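Local structure of alpha-galactosidase (Lactobacillus brevis, 3MI6) at residues Ser152-Pro155 with Ile160-Ser163; Ser182-Pro187 with Phe248-Val253; Met233-Pro238 with Asp260-Asp265; Ile272-Asn277 with Pro294-Ser299. The protein probably hydrolyses terminal, non-reducing alpha-D-galactose residues of alpha-D-galactosides, as a member of glycoside hydrolase family 36. All coordinates share one frame; numbering follows the deposited sequence.

All four contacts belong to the beta-sandwich part of the chain, where a nine-stranded and a six-stranded antiparallel sheet face each other, away from the predicted active site. Interaction 1 lies within the larger sheet; interactions 2, 3 and 4 bridge the two. Interactions 2 and 4 have centres about 6 Å apart; in the smaller sheet Leu184 O and Ile272 N make a probable hydrogen bond of 2.8 Å. Interactions 2 and 3, centres about 9 Å apart, lie on adjacent strands of the larger sheet, linked by a probable hydrogen bond of 2.9 Å between Phe248 N and Leu235 O. Interaction 1 touches interaction 4, but its centre is about 20 Å from that of interaction 3.

Interaction 1. Residues Ser152-Pro155 with Ile160-Ser163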
loop_
_atom_site.group_PDB
_atom_site.type_symbol
_atom_site.label_atom_id
_atom_site.label_comp_id
_atom_site.label_asym_id
_atom_site.label_seq_id
_atom_site.Cartn_x
_atom_site.Cartn_y
_atom_site.Cartn_z
ATOM N N SER D 152 -5.926 -30.024 24.990
ATOM C CA SER D 152 -7.320 -30.450 24.996
ATOM C C SER D 152 -8.041 -30.030 23.715
ATOM O O SER D 152 -8.091 -28.851 23.382
ATOM C CB SER D 152 -8.035 -29.881 26.207
ATOM O OG SER D 152 -7.252 -30.083 27.358
ATOM N N ILE D 153 -8.581 -31.011 22.997
ATOM C CA ILE D 153 -9.410 -30.762 21.829
ATOM C C ILE D 153 -10.840 -30.402 22.221
ATOM O O ILE D 153 -11.440 -31.040 23.076
ATOM C CB ILE D 153 -9.429 -31.988 20.895
ATOM C CG1 ILE D 153 -8.245 -31.939 19.939
ATOM C CG2 ILE D 153 -10.682 -32.028 20.039
ATOM C CD1 ILE D 153 -8.554 -32.592 18.611
ATOM N N PHE D 154 -11.379 -29.364 21.595
ATOM C CA PHE D 154 -12.788 -29.007 21.743
ATOM C C PHE D 154 -13.411 -28.928 20.357
ATOM O O PHE D 154 -13.703 -27.848 19.859
ATOM C CB PHE D 154 -12.914 -27.665 22.436
ATOM C CG PHE D 154 -12.789 -27.735 23.924
ATOM C CD1 PHE D 154 -11.571 -27.647 24.523
ATOM C CD2 PHE D 154 -13.904 -27.854 24.716
ATOM C CE1 PHE D 154 -11.467 -27.690 25.870
ATOM C CE2 PHE D 154 -13.796 -27.894 26.070
ATOM C CZ PHE D 154 -12.579 -27.814 26.647
ATOM N N PRO D 155 -13.633 -30.084 19.737
ATOM C CA PRO D 155 -13.900 -30.210 18.305
ATOM C C PRO D 155 -14.990 -29.287 17.779
ATOM O O PRO D 155 -14.873 -28.816 16.647
ATOM C CB PRO D 155 -14.358 -31.658 18.171
ATOM C CG PRO D 155 -14.788 -32.051 19.559
ATOM C CD PRO D 155 -13.842 -31.354 20.446
ATOM N N ILE D 160 -8.394 -25.632 20.216
ATOM C CA ILE D 160 -7.446 -26.494 20.905
ATOM C C ILE D 160 -6.864 -25.668 22.027
ATOM O O ILE D 160 -6.426 -24.554 21.782
ATOM C CB ILE D 160 -6.310 -26.891 19.968
ATOM C CG1 ILE D 160 -6.811 -27.918 18.942
ATOM C CG2 ILE D 160 -5.134 -27.439 20.753
ATOM C CD1 ILE D 160 -5.951 -28.064 17.716
ATOM N N VAL D 161 -6.887 -26.192 23.255
ATOM C CA VAL D 161 -6.343 -25.497 24.434
ATOM C C VAL D 161 -5.027 -26.112 24.868
ATOM O O VAL D 161 -4.938 -27.322 25.006
ATOM C CB VAL D 161 -7.280 -25.601 25.653
ATOM C CG1 VAL D 161 -6.633 -24.957 26.874
ATOM C CG2 VAL D 161 -8.607 -24.962 25.375
ATOM N N LYS D 162 -4.014 -25.292 25.118
ATOM C CA LYS D 162 -2.690 -25.814 25.454
ATOM C C LYS D 162 -2.177 -25.303 26.781
ATOM O O LYS D 162 -2.517 -24.197 27.194
ATOM C CB LYS D 162 -1.687 -25.474 24.349
ATOM C CG LYS D 162 -1.956 -26.190 23.033
ATOM C CD LYS D 162 -1.088 -25.657 21.919
ATOM C CE LYS D 162 0.374 -25.806 22.223
ATOM N NZ LYS D 162 1.142 -25.386 21.040
ATOM N N SER D 163 -1.376 -26.125 27.457
ATOM C CA SER D 163 -0.605 -25.667 28.614
ATOM C C SER D 163 0.653 -26.498 28.821
ATOM O O SER D 163 0.948 -27.405 28.045
ATOM C CB SER D 163 -1.441 -25.666 29.894
ATOM O OG SER D 163 -1.596 -26.976 30.414
HETATM O O HOH W 1 -4.775 -28.598 27.846
#
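Ser152 and Val161 hold each other by two backbone hydrogen bonds, Ser152 N to Val161 O and Val161 N to Ser152 O, each 2.9 Å long and close to straight. The first N-H meets the Val161 carbonyl in its plane; the second is tilted slightly from the plane of the Ser152 carbonyl. Val161 O has a second donor, a water 3.1 Å away, and the same water lies 2.9 Å from Ser152 OG. The serine's first torsion (chi1 -47°) puts OG beside its own backbone N, where the water can join it to the carbonyl that the N-H bonds directly. Next along the strands, Ile153 and Ile160 form a non-hydrogen-bonded pair with CA atoms 4.8 Å apart. Here Ile160 CA adds a C-H...O contact to Ser152 O at 3.5 Å. Ile153 CG1 and Ile160 CG1 meet at 4.4 Å, alongside Leu14 of strand 11-15. The opposite face carries Ser152, Val161 and the ring of Phe154. Val161 CG2 approaches this ring obliquely, 4.0 Å from Phe154 CE1. Val161 is placed for this with CG1 anti to its backbone N, which leaves CG2 on the ring's side. Phe315 and His319 also meet the Phe154 ring, so helix 305-319 packs on the Phe154 end of this face. Paired antiparallel and joined by a short turn, strands 146-154 and 159-167 form a beta hairpin inside the larger sheet of the sandwich.

Interaction 2. Residues Ser182-Pro187 with Phe248-Val253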
loop_
_atom_site.group_PDB
_atom_site.type_symbol
_atom_site.label_atom_id
_atom_site.label_comp_id
_atom_site.label_asym_id
_atom_site.label_seq_id
_atom_site.Cartn_x
_atom_site.Cartn_y
_atom_site.Cartn_z
ATOM N N SER D 182 2.346 -21.782 25.195
ATOM C CA SER D 182 2.129 -22.378 23.892
ATOM C C SER D 182 3.165 -21.900 22.901
ATOM O O SER D 182 3.529 -20.719 22.885
ATOM C CB SER D 182 0.743 -22.025 23.369
ATOM O OG SER D 182 0.655 -22.317 21.984
ATOM N N GLN D 183 3.648 -22.826 22.082
ATOM C CA GLN D 183 4.491 -22.471 20.957
ATOM C C GLN D 183 3.850 -23.039 19.724
ATOM O O GLN D 183 3.348 -24.159 19.756
ATOM C CB GLN D 183 5.876 -23.062 21.117
ATOM C CG GLN D 183 6.660 -23.088 19.847
ATOM C CD GLN D 183 8.094 -23.450 20.107
ATOM O OE1 GLN D 183 8.640 -23.084 21.138
ATOM N NE2 GLN D 183 8.720 -24.161 19.174
ATOM N N LEU D 184 3.835 -22.263 18.646
ATOM C CA LEU D 184 3.364 -22.751 17.356
ATOM C C LEU D 184 4.333 -22.360 16.271
ATOM O O LEU D 184 4.574 -21.180 16.042
ATOM C CB LEU D 184 1.970 -22.224 17.005
ATOM C CG LEU D 184 1.581 -22.599 15.563
ATOM C CD1 LEU D 184 1.666 -24.134 15.339
ATOM C CD2 LEU D 184 0.215 -22.033 15.101
ATOM N N ASP D 185 4.885 -23.352 15.594
ATOM C CA ASP D 185 5.709 -23.073 14.437
ATOM C C ASP D 185 4.917 -23.328 13.161
ATOM O O ASP D 185 4.314 -24.394 13.003
ATOM C CB ASP D 185 6.982 -23.917 14.458
ATOM C CG ASP D 185 7.974 -23.469 15.527
ATOM O OD1 ASP D 185 7.883 -22.309 16.002
ATOM O OD2 ASP D 185 8.863 -24.276 15.880
ATOM N N LEU D 186 4.908 -22.339 12.264
ATOM C CA LEU D 186 4.294 -22.481 10.954
ATOM C C LEU D 186 5.371 -22.409 9.889
ATOM O O LEU D 186 6.428 -21.808 10.107
ATOM C CB LEU D 186 3.268 -21.383 10.732
ATOM C CG LEU D 186 2.091 -21.315 11.707
ATOM C CD1 LEU D 186 1.356 -19.979 11.552
ATOM C CD2 LEU D 186 1.147 -22.495 11.518
ATOM N N PRO D 187 5.096 -23.015 8.721
ATOM C CA PRO D 187 6.046 -23.199 7.619
ATOM C C PRO D 187 6.348 -21.940 6.790
ATOM O O PRO D 187 7.313 -21.979 6.034
ATOM C CB PRO D 187 5.344 -24.234 6.733
ATOM C CG PRO D 187 4.125 -24.664 7.486
ATOM C CD PRO D 187 3.777 -23.572 8.384
ATOM N N PHE D 248 -5.499 -17.467 12.185
ATOM C CA PHE D 248 -5.303 -18.065 13.496
ATOM C C PHE D 248 -5.626 -17.066 14.585
ATOM O O PHE D 248 -5.436 -15.865 14.421
ATOM C CB PHE D 248 -3.864 -18.509 13.639
ATOM C CG PHE D 248 -3.500 -19.635 12.735
ATOM C CD1 PHE D 248 -2.942 -19.387 11.495
ATOM C CD2 PHE D 248 -3.735 -20.945 13.116
ATOM C CE1 PHE D 248 -2.600 -20.438 10.658
ATOM C CE2 PHE D 248 -3.410 -21.989 12.280
ATOM C CZ PHE D 248 -2.836 -21.738 11.050
ATOM N N GLY D 249 -6.123 -17.572 15.701
ATOM C CA GLY D 249 -6.445 -16.738 16.842
ATOM C C GLY D 249 -5.772 -17.290 18.071
ATOM O O GLY D 249 -5.773 -18.490 18.294
ATOM N N PHE D 250 -5.188 -16.416 18.872
ATOM C CA PHE D 250 -4.494 -16.855 20.070
ATOM C C PHE D 250 -4.982 -16.048 21.248
ATOM O O PHE D 250 -4.945 -14.819 21.214
ATOM C CB PHE D 250 -2.985 -16.627 19.919
ATOM C CG PHE D 250 -2.394 -17.265 18.703
ATOM C CD1 PHE D 250 -2.563 -16.697 17.456
ATOM C CD2 PHE D 250 -1.665 -18.424 18.804
ATOM C CE1 PHE D 250 -2.021 -17.278 16.338
ATOM C CE2 PHE D 250 -1.118 -19.014 17.677
ATOM C CZ PHE D 250 -1.300 -18.439 16.442
ATOM N N ASN D 251 -5.440 -16.720 22.293
ATOM C CA ASN D 251 -5.708 -16.009 23.537
ATOM C C ASN D 251 -5.115 -16.722 24.779
ATOM O O ASN D 251 -4.432 -17.736 24.660
ATOM C CB ASN D 251 -7.196 -15.678 23.681
ATOM C CG ASN D 251 -7.444 -14.430 24.536
ATOM O OD1 ASN D 251 -6.572 -14.002 25.303
ATOM N ND2 ASN D 251 -8.639 -13.849 24.414
ATOM N N LEU D 252 -5.362 -16.187 25.968
ATOM C CA LEU D 252 -4.614 -16.608 27.142
ATOM C C LEU D 252 -5.456 -16.478 28.395
ATOM O O LEU D 252 -5.869 -15.381 28.744
ATOM C CB LEU D 252 -3.416 -15.689 27.294
ATOM C CG LEU D 252 -2.047 -16.311 27.456
ATOM C CD1 LEU D 252 -1.264 -15.537 28.545
ATOM C CD2 LEU D 252 -2.162 -17.818 27.752
ATOM N N VAL D 253 -5.718 -17.572 29.098
ATOM C CA VAL D 253 -6.462 -17.411 30.340
ATOM C C VAL D 253 -5.545 -16.989 31.479
ATOM O O VAL D 253 -5.173 -17.803 32.293
ATOM C CB VAL D 253 -7.182 -18.670 30.740
ATOM C CG1 VAL D 253 -8.235 -18.322 31.780
ATOM C CG2 VAL D 253 -7.796 -19.313 29.524
#
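Leu184 and Phe250 cross at about a right angle, the leucine methyl CD2 coming to the ring's edge near its plane, 4.1 Å from Phe250 CZ. Two residues along, Leu186 and Phe248 are arranged otherwise: they slide past each other in opposite directions, and both leucine methyls touch the ring. Leu186 CD1 lies 4.1 Å from Phe248 CE1. Leu186 CD2 comes to the ring obliquely, 4.1 Å from Phe248 CZ. The two leucines differ in their torsions: CG of Leu184 stands opposite its backbone N (chi1 172°), that of Leu186 beside it (chi1 -60°). These alternate residues point inward from two facing sheets, the arrangement of a beta sandwich, and no hydrogen bond links the segments. Ile272 and Leu298 border the Phe250 ring, and Tyr36 and Tyr300 meet that of Phe248. On the outward side of strand 174-186 the chemistry turns polar: Asp185 forms a salt bridge with Arg271, and a weak hydrogen bond of 3.3 Å runs from Gln183 NE2 to Asp185 OD2.

Interaction 3. Residues Met233-Pro238 with Asp260-Asp265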
loop_
_atom_site.group_PDB
_atom_site.type_symbol
_atom_site.label_atom_id
_atom_site.label_comp_id
_atom_site.label_asym_id
_atom_site.label_seq_id
_atom_site.Cartn_x
_atom_site.Cartn_y
_atom_site.Cartn_z
HETATM N N MSE D 233 -4.652 -12.042 19.925
HETATM C CA MSE D 233 -4.073 -11.602 18.660
HETATM C C MSE D 233 -4.466 -12.556 17.560
HETATM O O MSE D 233 -4.957 -13.648 17.843
HETATM C CB MSE D 233 -2.558 -11.576 18.762
HETATM C CG MSE D 233 -1.962 -12.933 19.028
HETATM SE SE MSE D 233 -0.016 -12.954 18.971
HETATM C CE MSE D 233 0.250 -13.351 17.091
HETATM N N MSE D 234 -4.235 -12.154 16.310
HETATM C CA MSE D 234 -4.548 -13.005 15.168
HETATM C C MSE D 234 -3.413 -13.017 14.174
HETATM O O MSE D 234 -2.642 -12.050 14.093
HETATM C CB MSE D 234 -5.824 -12.541 14.487
HETATM C CG MSE D 234 -7.016 -12.575 15.409
HETATM SE SE MSE D 234 -8.717 -12.103 14.577
HETATM C CE MSE D 234 -8.308 -10.238 14.179
ATOM N N LEU D 235 -3.282 -14.133 13.454
ATOM C CA LEU D 235 -2.452 -14.171 12.256
ATOM C C LEU D 235 -3.374 -14.375 11.073
ATOM O O LEU D 235 -3.918 -15.472 10.892
ATOM C CB LEU D 235 -1.461 -15.325 12.287
ATOM C CG LEU D 235 -0.136 -15.251 13.037
ATOM C CD1 LEU D 235 0.772 -16.336 12.482
ATOM C CD2 LEU D 235 0.505 -13.894 12.877
ATOM N N ALA D 236 -3.571 -13.333 10.272
ATOM C CA ALA D 236 -4.433 -13.468 9.109
ATOM C C ALA D 236 -3.607 -13.597 7.839
ATOM O O ALA D 236 -2.521 -13.018 7.729
ATOM C CB ALA D 236 -5.380 -12.293 9.013
ATOM N N ARG D 237 -4.105 -14.378 6.886
ATOM C CA ARG D 237 -3.560 -14.323 5.548
ATOM C C ARG D 237 -3.878 -12.910 5.064
ATOM O O ARG D 237 -4.809 -12.279 5.590
ATOM C CB ARG D 237 -4.214 -15.383 4.678
ATOM C CG ARG D 237 -3.762 -16.799 4.998
ATOM C CD ARG D 237 -2.278 -16.984 4.699
ATOM N NE ARG D 237 -1.895 -18.391 4.644
ATOM C CZ ARG D 237 -0.637 -18.822 4.606
ATOM N NH1 ARG D 237 0.364 -17.952 4.637
ATOM N NH2 ARG D 237 -0.384 -20.125 4.554
ATOM N N PRO D 238 -3.103 -12.400 4.086
ATOM C CA PRO D 238 -3.164 -10.985 3.665
ATOM C C PRO D 238 -4.536 -10.522 3.192
ATOM O O PRO D 238 -4.832 -9.338 3.331
ATOM C CB PRO D 238 -2.171 -10.920 2.506
ATOM C CG PRO D 238 -1.190 -12.024 2.810
ATOM C CD PRO D 238 -2.034 -13.135 3.385
ATOM N N ASP D 260 3.035 -11.969 23.809
ATOM C CA ASP D 260 2.544 -12.480 22.535
ATOM C C ASP D 260 3.623 -12.176 21.536
ATOM O O ASP D 260 3.844 -11.021 21.198
ATOM C CB ASP D 260 1.286 -11.743 22.108
ATOM C CG ASP D 260 0.039 -12.311 22.726
ATOM O OD1 ASP D 260 0.124 -13.233 23.571
ATOM O OD2 ASP D 260 -1.048 -11.828 22.359
ATOM N N ALA D 261 4.310 -13.202 21.068
ATOM C CA ALA D 261 5.510 -12.962 20.296
ATOM C C ALA D 261 5.519 -13.782 19.036
ATOM O O ALA D 261 5.210 -14.973 19.044
ATOM C CB ALA D 261 6.753 -13.223 21.128
ATOM N N ILE D 262 5.872 -13.127 17.942
ATOM C CA ILE D 262 5.943 -13.778 16.654
ATOM C C ILE D 262 7.268 -13.469 16.007
ATOM O O ILE D 262 7.593 -12.305 15.765
ATOM C CB ILE D 262 4.886 -13.264 15.738
ATOM C CG1 ILE D 262 3.545 -13.507 16.358
ATOM C CG2 ILE D 262 4.936 -14.001 14.444
ATOM C CD1 ILE D 262 2.583 -14.049 15.344
ATOM N N GLU D 263 8.017 -14.522 15.711
ATOM C CA GLU D 263 9.349 -14.385 15.153
ATOM C C GLU D 263 9.372 -15.054 13.795
ATOM O O GLU D 263 8.907 -16.178 13.634
ATOM C CB GLU D 263 10.386 -15.018 16.089
ATOM C CG GLU D 263 11.834 -14.725 15.728
ATOM C CD GLU D 263 12.805 -15.414 16.680
ATOM O OE1 GLU D 263 12.343 -16.347 17.389
ATOM O OE2 GLU D 263 14.009 -15.025 16.719
ATOM N N VAL D 264 9.897 -14.332 12.820
ATOM C CA VAL D 264 10.071 -14.835 11.468
ATOM C C VAL D 264 11.558 -15.070 11.315
ATOM O O VAL D 264 12.347 -14.138 11.418
ATOM C CB VAL D 264 9.583 -13.804 10.431
ATOM C CG1 VAL D 264 9.791 -14.312 9.026
ATOM C CG2 VAL D 264 8.098 -13.465 10.681
ATOM N N ASP D 265 11.942 -16.320 11.084
ATOM C CA ASP D 265 13.353 -16.674 11.077
ATOM C C ASP D 265 13.964 -16.538 9.697
ATOM O O ASP D 265 13.312 -16.091 8.748
ATOM C CB ASP D 265 13.571 -18.098 11.596
ATOM C CG ASP D 265 13.132 -19.161 10.598
ATOM O OD1 ASP D 265 12.235 -18.869 9.791
ATOM O OD2 ASP D 265 13.666 -20.294 10.622
#
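Met233 and Leu235 face Asp260 and Ile262 from strands of different sheets, whose axes run 25° apart in the same sense and come no nearer than 9.5 Å. The separation widens along the pair, from 7.7 Å between the CA atoms of Met233 and Asp260 to 9.5 Å between those of Leu235 and Ile262. Met233, modelled as selenomethionine, slides past Asp260 in the opposite direction: its SE lies 3.6 Å from Asp260 CB, and its CG 3.6 Å from Asp260 OD2. The first torsion sets CG between the backbone N and the carbonyl carbon (chi1 62°), and a bend about the CG-SE bond (chi3 -90°) then carries the end methyl toward Ile262. How closely that methyl meets Ile262 CD1 is doubtful in this model. Leu235 and Ile262 reach toward each other tip to tip, the leucine methyl CD2 facing Ile262 CD1 at a spacing just as uncertain. Ile272 of strand 270-274 packs against Met233, Leu235 and Ile262, while Ile218 touches Asp260. No hydrogen bond crosses the contact, which therefore rests on van der Waals packing between the sheets. With apolar atoms against OD2 and no hydrogen bond from the other segment, the Asp260 carboxylate gains nothing for its charge here; unless partners elsewhere compensate, its pKa could be raised.

Interaction 4. Residues Ile272-Asn277 with Pro294-Ser299; sequences ILTGIN and PEAILS
Ile276 and Pro294 make the tight part of this contact, their side chains crossing at about a right angle. CG1 and CD1 of Ile276 lie across the CG-CD edge of the proline ring: Ile276 CG1 is 3.7 Å from Pro294 CG, and Ile276 CD1 is 3.7 Å from Pro294 CD. That branch is extended (chi2 -179°), which brings its end methyl up to the ring although the CB of Ile276 does not itself point there. Tyr254 touches both side chains. Replacing Ile276 by an alanine would probably open a gap beside Pro294 CG and CD, the ring losing the CG1 and CD1 carbons it packs against. The loose part lies at Thr274 and Ala296, where a single approach remains, Thr274 OG1 to Ala296 CB at 4.2 Å, and no hydrogen bond is made. It is not an open side: all four touching residues are buried, and Ser182 of strand 174-186 packs against Ala296 while its backbone bonds to that of Thr274. Between the two parts the chain turns a corner at Gly275, whose phi and psi of 166° and -153° lie where a residue without a side chain is readily accommodated. Strand 290-301, of the larger sheet, is followed by helix 305-319 and then the parallel barrel; strand 270-274 belongs to the smaller sheet. The contact thus joins the two sheets of a beta sandwich, at the corner where the chain leaves the smaller one.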
loop_
_atom_site.group_PDB
_atom_site.type_symbol
_atom_site.label_atom_id
_atom_site.label_comp_id
_atom_site.label_asym_id
_atom_site.label_seq_id
_atom_site.Cartn_x
_atom_site.Cartn_y
_atom_site.Cartn_z
ATOM N N ILE D 272 5.017 -18.528 16.883
ATOM C CA ILE D 272 4.107 -17.798 17.756
ATOM C C ILE D 272 4.202 -18.326 19.192
ATOM O O ILE D 272 3.852 -19.461 19.463
ATOM C CB ILE D 272 2.623 -17.877 17.273
ATOM C CG1 ILE D 272 2.459 -17.346 15.844
ATOM C CG2 ILE D 272 1.715 -17.071 18.184
ATOM C CD1 ILE D 272 3.163 -18.145 14.768
ATOM N N LEU D 273 4.671 -17.479 20.105
ATOM C CA LEU D 273 4.847 -17.829 21.511
ATOM C C LEU D 273 3.836 -17.078 22.310
ATOM O O LEU D 273 3.697 -15.896 22.100
ATOM C CB LEU D 273 6.224 -17.372 21.992
ATOM C CG LEU D 273 7.441 -18.200 21.603
ATOM C CD1 LEU D 273 8.685 -17.667 22.271
ATOM C CD2 LEU D 273 7.184 -19.625 22.018
ATOM N N THR D 274 3.135 -17.738 23.226
ATOM C CA THR D 274 2.237 -17.029 24.140
ATOM C C THR D 274 2.191 -17.592 25.566
ATOM O O THR D 274 2.101 -18.794 25.770
ATOM C CB THR D 274 0.802 -16.895 23.582
ATOM O OG1 THR D 274 0.310 -18.175 23.191
ATOM C CG2 THR D 274 0.774 -15.959 22.366
ATOM N N GLY D 275 2.265 -16.711 26.554
ATOM C CA GLY D 275 2.108 -17.098 27.940
ATOM C C GLY D 275 2.578 -15.989 28.865
ATOM O O GLY D 275 2.545 -14.802 28.522
ATOM N N ILE D 276 3.014 -16.380 30.057
ATOM C CA ILE D 276 3.564 -15.448 31.021
ATOM C C ILE D 276 4.814 -14.781 30.454
ATOM O O ILE D 276 5.706 -15.439 29.932
ATOM C CB ILE D 276 3.924 -16.173 32.317
ATOM C CG1 ILE D 276 2.690 -16.854 32.891
ATOM C CG2 ILE D 276 4.521 -15.209 33.321
ATOM C CD1 ILE D 276 2.956 -17.574 34.185
ATOM N N ASN D 277 4.868 -13.467 30.558
ATOM C CA ASN D 277 6.009 -12.710 30.096
ATOM C C ASN D 277 7.318 -13.193 30.721
ATOM O O ASN D 277 7.513 -13.050 31.924
ATOM C CB ASN D 277 5.777 -11.241 30.442
ATOM C CG ASN D 277 6.798 -10.327 29.823
ATOM O OD1 ASN D 277 6.670 -9.105 29.923
ATOM N ND2 ASN D 277 7.814 -10.902 29.164
ATOM N N PRO D 294 -0.486 -20.949 32.757
ATOM C CA PRO D 294 -1.881 -20.604 32.460
ATOM C C PRO D 294 -2.184 -21.185 31.097
ATOM O O PRO D 294 -1.238 -21.458 30.351
ATOM C CB PRO D 294 -1.863 -19.079 32.376
ATOM C CG PRO D 294 -0.586 -18.650 32.973
ATOM C CD PRO D 294 0.385 -19.762 32.772
ATOM N N GLU D 295 -3.456 -21.371 30.763
ATOM C CA GLU D 295 -3.812 -21.980 29.485
ATOM C C GLU D 295 -3.776 -21.020 28.290
ATOM O O GLU D 295 -4.175 -19.848 28.393
ATOM C CB GLU D 295 -5.179 -22.652 29.591
ATOM C CG GLU D 295 -5.116 -23.973 30.314
ATOM C CD GLU D 295 -6.461 -24.630 30.455
ATOM O OE1 GLU D 295 -7.493 -23.924 30.397
ATOM O OE2 GLU D 295 -6.485 -25.865 30.627
ATOM N N ALA D 296 -3.299 -21.529 27.156
ATOM C CA ALA D 296 -3.378 -20.804 25.889
ATOM C C ALA D 296 -4.564 -21.321 25.089
ATOM O O ALA D 296 -4.722 -22.522 24.951
ATOM C CB ALA D 296 -2.087 -20.986 25.102
ATOM N N ILE D 297 -5.403 -20.420 24.578
ATOM C CA ILE D 297 -6.461 -20.782 23.608
ATOM C C ILE D 297 -5.978 -20.614 22.165
ATOM O O ILE D 297 -5.519 -19.545 21.793
ATOM C CB ILE D 297 -7.739 -19.908 23.749
ATOM C CG1 ILE D 297 -8.183 -19.759 25.209
ATOM C CG2 ILE D 297 -8.853 -20.476 22.906
ATOM C CD1 ILE D 297 -8.463 -21.061 25.911
ATOM N N LEU D 298 -6.081 -21.670 21.365
ATOM C CA LEU D 298 -5.717 -21.629 19.949
ATOM C C LEU D 298 -6.911 -21.965 19.049
ATOM O O LEU D 298 -7.818 -22.711 19.436
ATOM C CB LEU D 298 -4.586 -22.600 19.651
ATOM C CG LEU D 298 -3.181 -22.017 19.530
ATOM C CD1 LEU D 298 -2.766 -21.413 20.867
ATOM C CD2 LEU D 298 -2.179 -23.080 19.117
ATOM N N SER D 299 -6.910 -21.410 17.840
ATOM C CA SER D 299 -8.043 -21.566 16.935
ATOM C C SER D 299 -7.707 -21.158 15.503
ATOM O O SER D 299 -6.858 -20.291 15.260
ATOM C CB SER D 299 -9.238 -20.761 17.443
ATOM O OG SER D 299 -10.435 -21.280 16.917
#